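Local coordinates for protein ferritin heavy chain (Trichoplusia ni, PDB 1Z6O) that oxidises ferrous iron and takes it up for storage as ferric hydroxide inside a secreted ferritin shell built together with light chains, at the interface of chains C and A and the interface of chains C and B. Numbering follows the deposited sequence. Chains: chain A/B, Ferritin heavy chain; chain C, Ferritin light chain.

One light chain, C, touches two heavy chains, and the centres of the C-alpha atoms of contact 1 and contact 2 lie about 25 Å apart. Contact 1 sets the loop between helices 37-61 and 70-96 of chain C against the last turns of helix 139-168 of chain A; contact 2 sets the turn between helices 157-190 and 197-211 of chain C against the segment leading into helix 175-186 of chain B. The heavy chain thus offers successive stretches of its sequence in the two, and helix 197-211 of the light chain reaches contact 1 through C:Tyr202. Such pairings help join heavy and light chains in the 24-subunit shell.

Contact 1: the interface of chains C and A. Residues chain C 65-68, 202; chain A 158, 161-163, 165-166, 169.
C:Asn68 lays its side-chain amide over the helix of chain A, with CG anti to the backbone N (chi1 -160°), and uses both ends of that amide. The carbonyl oxygen OD1 of C:Asn68 is gripped end-on by the guanidinium of A:Arg158, from NH2 at 3.0 Å and, less straight, from NH1. OD1 lies in the guanidinium plane, while the amide is turned 66° from it. At the other end ND2 of C:Asn68 donates to the hydroxyl OG1 of A:Thr166 at 2.9 Å (164° at H), which fixes the amide's rotation; OG1 also donates to its own helix carbonyl, A:Gly162 O.

Backbone carbonyls of the loop form a second group of acceptors. A:Ser165 OG approaches C:Tyr65 O at 2.9 Å from above the carbonyl plane. The extended A:Lys169 brings its amine NZ to C:Gln66 O at 2.8 Å and equally near C:Thr67 O. Water 1 ties NZ and A:Thr166 OG1 to the carbonyls of C:Thr67 and C:Asn68.

Packing completes the patch. CA of C:Tyr65 lies over the centre of the A:Arg158 guanidinium, 3.6 Å from CZ, and the methyl CG2 of A:Thr166 meets ring atom CE1 of C:Tyr202 at 3.6 Å.

The site joins the loop after helix 37-61 of the light chain to the last turns of heavy-chain helix 139-168 and A:Lys169 just past it.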
loop_
_atom_site.group_PDB
_atom_site.type_symbol
_atom_site.label_atom_id
_atom_site.label_comp_id
_atom_site.label_asym_id
_atom_site.label_seq_id
_atom_site.Cartn_x
_atom_site.Cartn_y
_atom_site.Cartn_z
ATOM N N TYR C 65 -19.754 44.698 18.865
ATOM C CA TYR C 65 -18.452 44.854 19.524
ATOM C C TYR C 65 -18.468 45.081 21.033
ATOM O O TYR C 65 -17.474 44.798 21.700
ATOM C CB TYR C 65 -17.642 45.972 18.844
ATOM C CG TYR C 65 -17.980 47.345 19.362
ATOM C CD1 TYR C 65 -17.272 47.901 20.432
ATOM C CD2 TYR C 65 -19.039 48.071 18.817
ATOM C CE1 TYR C 65 -17.621 49.159 20.951
ATOM C CE2 TYR C 65 -19.397 49.326 19.327
ATOM C CZ TYR C 65 -18.679 49.857 20.395
ATOM O OH TYR C 65 -19.038 51.085 20.902
ATOM N N GLN C 66 -19.576 45.581 21.568
ATOM C CA GLN C 66 -19.680 45.824 23.009
ATOM C C GLN C 66 -19.999 44.548 23.778
ATOM O O GLN C 66 -19.412 44.290 24.826
ATOM C CB GLN C 66 -20.769 46.858 23.318
ATOM C CG GLN C 66 -20.544 48.201 22.674
ATOM C CD GLN C 66 -21.637 49.205 23.029
ATOM O OE1 GLN C 66 -22.733 48.825 23.448
ATOM N NE2 GLN C 66 -21.345 50.486 22.844
ATOM N N THR C 67 -20.943 43.755 23.274
ATOM C CA THR C 67 -21.299 42.501 23.944
ATOM C C THR C 67 -20.214 41.486 23.651
ATOM O O THR C 67 -19.650 40.882 24.566
ATOM C CB THR C 67 -22.655 41.990 23.447
ATOM O OG1 THR C 67 -22.641 41.920 22.011
ATOM C CG2 THR C 67 -23.757 42.954 23.897
ATOM N N ASN C 68 -19.938 41.298 22.362
ATOM C CA ASN C 68 -18.879 40.417 21.895
ATOM C C ASN C 68 -18.824 39.074 22.631
ATOM O O ASN C 68 -17.779 38.697 23.165
ATOM C CB ASN C 68 -17.528 41.158 22.031
ATOM C CG ASN C 68 -16.434 40.559 21.163
ATOM O OD1 ASN C 68 -16.585 40.444 19.950
ATOM N ND2 ASN C 68 -15.318 40.186 21.781
ATOM N N TYR C 202 -17.407 35.690 31.241
ATOM C CA TYR C 202 -16.366 35.470 30.239
ATOM C C TYR C 202 -16.061 33.965 30.144
ATOM O O TYR C 202 -16.023 33.382 29.054
ATOM C CB TYR C 202 -15.106 36.247 30.641
ATOM C CG TYR C 202 -13.879 35.915 29.821
ATOM C CD1 TYR C 202 -13.848 36.137 28.443
ATOM C CD2 TYR C 202 -12.735 35.407 30.431
ATOM C CE1 TYR C 202 -12.695 35.860 27.689
ATOM C CE2 TYR C 202 -11.582 35.134 29.691
ATOM C CZ TYR C 202 -11.570 35.363 28.325
ATOM O OH TYR C 202 -10.427 35.111 27.608
ATOM N N ARG A 158 -12.521 45.810 14.057
ATOM C CA ARG A 158 -13.562 45.076 14.768
ATOM C C ARG A 158 -12.932 44.050 15.703
ATOM O O ARG A 158 -13.405 43.842 16.820
ATOM C CB ARG A 158 -14.503 44.369 13.779
ATOM C CG ARG A 158 -15.544 43.442 14.458
ATOM C CD ARG A 158 -16.500 44.190 15.423
ATOM N NE ARG A 158 -17.410 43.239 16.075
ATOM C CZ ARG A 158 -17.093 42.484 17.122
ATOM N NH1 ARG A 158 -15.882 42.576 17.674
ATOM N NH2 ARG A 158 -17.970 41.595 17.596
ATOM N N ALA A 161 -11.422 45.986 18.688
ATOM C CA ALA A 161 -12.492 46.563 19.510
ATOM C C ALA A 161 -13.140 45.474 20.369
ATOM O O ALA A 161 -13.437 45.697 21.543
ATOM C CB ALA A 161 -13.556 47.230 18.615
ATOM N N GLY A 162 -13.377 44.305 19.777
ATOM C CA GLY A 162 -13.968 43.208 20.533
ATOM C C GLY A 162 -13.037 42.745 21.649
ATOM O O GLY A 162 -13.476 42.504 22.775
ATOM N N LYS A 163 -11.751 42.604 21.345
ATOM C CA LYS A 163 -10.785 42.187 22.367
ATOM C C LYS A 163 -10.761 43.202 23.516
ATOM O O LYS A 163 -10.754 42.827 24.693
ATOM C CB LYS A 163 -9.382 42.065 21.762
ATOM C CG LYS A 163 -9.161 40.787 20.915
ATOM C CD LYS A 163 -7.783 40.847 20.250
ATOM C CE LYS A 163 -7.313 39.481 19.761
ATOM N NZ LYS A 163 -8.321 38.788 18.924
ATOM N N SER A 165 -13.155 45.324 24.445
ATOM C CA SER A 165 -14.399 45.256 25.227
ATOM C C SER A 165 -14.393 44.063 26.172
ATOM O O SER A 165 -14.731 44.185 27.344
ATOM C CB SER A 165 -15.644 45.118 24.326
ATOM O OG SER A 165 -15.855 46.284 23.556
ATOM N N THR A 166 -14.031 42.902 25.645
ATOM C CA THR A 166 -14.013 41.680 26.449
ATOM C C THR A 166 -13.077 41.791 27.647
ATOM O O THR A 166 -13.455 41.471 28.775
ATOM C CB THR A 166 -13.595 40.475 25.582
ATOM O OG1 THR A 166 -14.612 40.245 24.601
ATOM C CG2 THR A 166 -13.413 39.209 26.438
ATOM N N LYS A 169 -14.078 44.572 30.473
ATOM C CA LYS A 169 -15.136 44.190 31.412
ATOM C C LYS A 169 -14.580 43.478 32.634
ATOM O O LYS A 169 -15.210 43.457 33.685
ATOM C CB LYS A 169 -16.141 43.250 30.750
ATOM C CG LYS A 169 -16.992 43.911 29.704
ATOM C CD LYS A 169 -17.800 42.855 28.969
ATOM C CE LYS A 169 -18.337 43.423 27.670
ATOM N NZ LYS A 169 -18.811 42.336 26.793
HETATM O O HOH W 1 -17.120 40.280 25.782
#

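Contact 2: the interface of chains C and B. Residues chain C 191-192, 196; chain B 171-177.
C:Asp196 meets B:His174 through a nearly straight hydrogen bond: imidazole ND1 of B:His174 donates to carboxylate OD2 of C:Asp196 at 2.6 Å, with 160° at the hydrogen. OD2 receives it on its syn lone pair and lies in the ring plane. Carboxylate and ring are nearly coplanar, 15° apart, although the two side chains cross at about a right angle. If the histidine carries a proton on both nitrogens, the pair would gain electrostatic strength; the coordinates do not show this. OD2 also contacts water 2, which reaches the backbone N of B:Leu177, and OD1 contacts water 3. An alanine in place of C:Asp196 would probably leave ND1 of B:His174 without its acceptor and water 2 without its carboxylate anchor.

C:Asn192 can be followed from CB outward. Its first torsion sets CG anti to the carbonyl carbon (chi1 -58°), directing the amide toward the backbone of B:Arg173 and B:Glu175. C:Asn192 CB lies 3.6 Å from B:Arg173 O, and C:Asn192 CG packs over the same peptide, 3.6 Å from B:Arg173 C. At the tip the two branches part. C:Asn192 OD1 comes 3.3 Å from B:Asp172 O, a contact of two acceptors without a bond. C:Asn192 ND2 approaches the backbone N of B:Glu175, a proximity of two nitrogens that is not taken here as a bond. It also lies near water 4, which contacts the backbone N of B:Ala176 and, through water 2, links the amide to the carboxylate of C:Asp196. B:Asp172 and B:Arg173 are poorly ordered, so the contacts of CB, CG and OD1 are less certain.

Beside the amide, the methyl groups of C:Ala191 and B:Ala176 touch, CB to CB, at 3.8 Å.

In the fold, the light-chain 3-10 turn 191-194 and the residue just before helix 197-211 face the heavy-chain loop and first turn of helix 175-186, where waters 2 and 4 meet backbone N-H groups at the helix start.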
loop_
_atom_site.group_PDB
_atom_site.type_symbol
_atom_site.label_atom_id
_atom_site.label_comp_id
_atom_site.label_asym_id
_atom_site.label_seq_id
_atom_site.Cartn_x
_atom_site.Cartn_y
_atom_site.Cartn_z
ATOM N N ALA C 191 -23.896 33.890 44.315
ATOM C CA ALA C 191 -22.842 33.456 45.228
ATOM C C ALA C 191 -21.807 34.547 45.494
ATOM O O ALA C 191 -21.474 35.339 44.607
ATOM C CB ALA C 191 -22.155 32.201 44.687
ATOM N N ASN C 192 -21.318 34.596 46.731
ATOM C CA ASN C 192 -20.302 35.568 47.124
ATOM C C ASN C 192 -20.654 36.975 46.659
ATOM O O ASN C 192 -19.816 37.700 46.109
ATOM C CB ASN C 192 -18.952 35.127 46.558
ATOM C CG ASN C 192 -18.559 33.729 47.031
ATOM O OD1 ASN C 192 -18.208 33.529 48.193
ATOM N ND2 ASN C 192 -18.643 32.757 46.138
ATOM N N ASP C 196 -17.834 37.513 41.419
ATOM C CA ASP C 196 -17.134 36.936 40.281
ATOM C C ASP C 196 -17.905 37.060 38.972
ATOM O O ASP C 196 -17.471 36.531 37.950
ATOM C CB ASP C 196 -16.853 35.454 40.540
ATOM C CG ASP C 196 -15.692 35.239 41.501
ATOM O OD1 ASP C 196 -15.079 36.239 41.929
ATOM O OD2 ASP C 196 -15.391 34.074 41.823
ATOM N N MET B 171 -13.833 27.778 47.827
ATOM C CA MET B 171 -15.130 28.110 48.398
ATOM C C MET B 171 -15.303 29.398 49.185
ATOM O O MET B 171 -16.401 29.947 49.207
ATOM C CB MET B 171 -15.650 26.937 49.239
ATOM C CG MET B 171 -15.900 25.666 48.427
ATOM S SD MET B 171 -17.105 25.842 47.061
ATOM C CE MET B 171 -16.033 26.034 45.606
ATOM N N ASP B 172 -14.262 29.913 49.814
ATOM C CA ASP B 172 -14.498 31.135 50.563
ATOM C C ASP B 172 -14.837 32.342 49.688
ATOM O O ASP B 172 -15.603 33.190 50.115
ATOM C CB ASP B 172 -13.341 31.453 51.512
ATOM C CG ASP B 172 -12.070 31.791 50.796
ATOM O OD1 ASP B 172 -11.459 30.879 50.204
ATOM O OD2 ASP B 172 -11.675 32.976 50.838
ATOM N N ARG B 173 -14.318 32.419 48.461
ATOM C CA ARG B 173 -14.665 33.561 47.611
ATOM C C ARG B 173 -15.138 33.237 46.200
ATOM O O ARG B 173 -15.611 34.124 45.495
ATOM C CB ARG B 173 -13.476 34.518 47.486
ATOM C CG ARG B 173 -13.207 35.334 48.726
ATOM C CD ARG B 173 -11.994 36.222 48.533
ATOM N NE ARG B 173 -11.685 36.966 49.750
ATOM C CZ ARG B 173 -10.473 37.415 50.062
ATOM N NH1 ARG B 173 -9.446 37.195 49.249
ATOM N NH2 ARG B 173 -10.289 38.083 51.196
ATOM N N HIS B 174 -15.028 31.980 45.784
ATOM C CA HIS B 174 -15.377 31.631 44.403
ATOM C C HIS B 174 -16.213 30.376 44.315
ATOM O O HIS B 174 -15.940 29.484 43.509
ATOM C CB HIS B 174 -14.082 31.427 43.620
ATOM C CG HIS B 174 -13.083 32.516 43.837
ATOM N ND1 HIS B 174 -13.200 33.759 43.255
ATOM C CD2 HIS B 174 -11.981 32.571 44.625
ATOM C CE1 HIS B 174 -12.216 34.535 43.676
ATOM N NE2 HIS B 174 -11.462 33.837 44.510
ATOM N N GLU B 175 -17.237 30.307 45.144
ATOM C CA GLU B 175 -18.090 29.134 45.174
ATOM C C GLU B 175 -18.697 28.753 43.822
ATOM O O GLU B 175 -18.605 27.602 43.405
ATOM C CB GLU B 175 -19.194 29.351 46.212
ATOM C CG GLU B 175 -20.281 28.296 46.216
ATOM C CD GLU B 175 -21.373 28.609 47.232
ATOM O OE1 GLU B 175 -22.534 28.202 47.006
ATOM O OE2 GLU B 175 -21.067 29.262 48.258
ATOM N N ALA B 176 -19.300 29.708 43.125
ATOM C CA ALA B 176 -19.949 29.389 41.855
ATOM C C ALA B 176 -19.003 29.170 40.688
ATOM O O ALA B 176 -19.100 28.164 39.985
ATOM C CB ALA B 176 -20.969 30.483 41.497
ATOM N N LEU B 177 -18.091 30.109 40.465
ATOM C CA LEU B 177 -17.178 29.967 39.341
ATOM C C LEU B 177 -16.168 28.860 39.596
ATOM O O LEU B 177 -15.802 28.124 38.682
ATOM C CB LEU B 177 -16.463 31.295 39.063
ATOM C CG LEU B 177 -15.520 31.303 37.857
ATOM C CD1 LEU B 177 -16.242 30.801 36.594
ATOM C CD2 LEU B 177 -15.002 32.730 37.662
HETATM O O HOH W 2 -17.395 32.367 41.917
HETATM O O HOH W 3 -15.373 36.564 44.860
HETATM O O HOH W 4 -19.311 32.761 43.717
#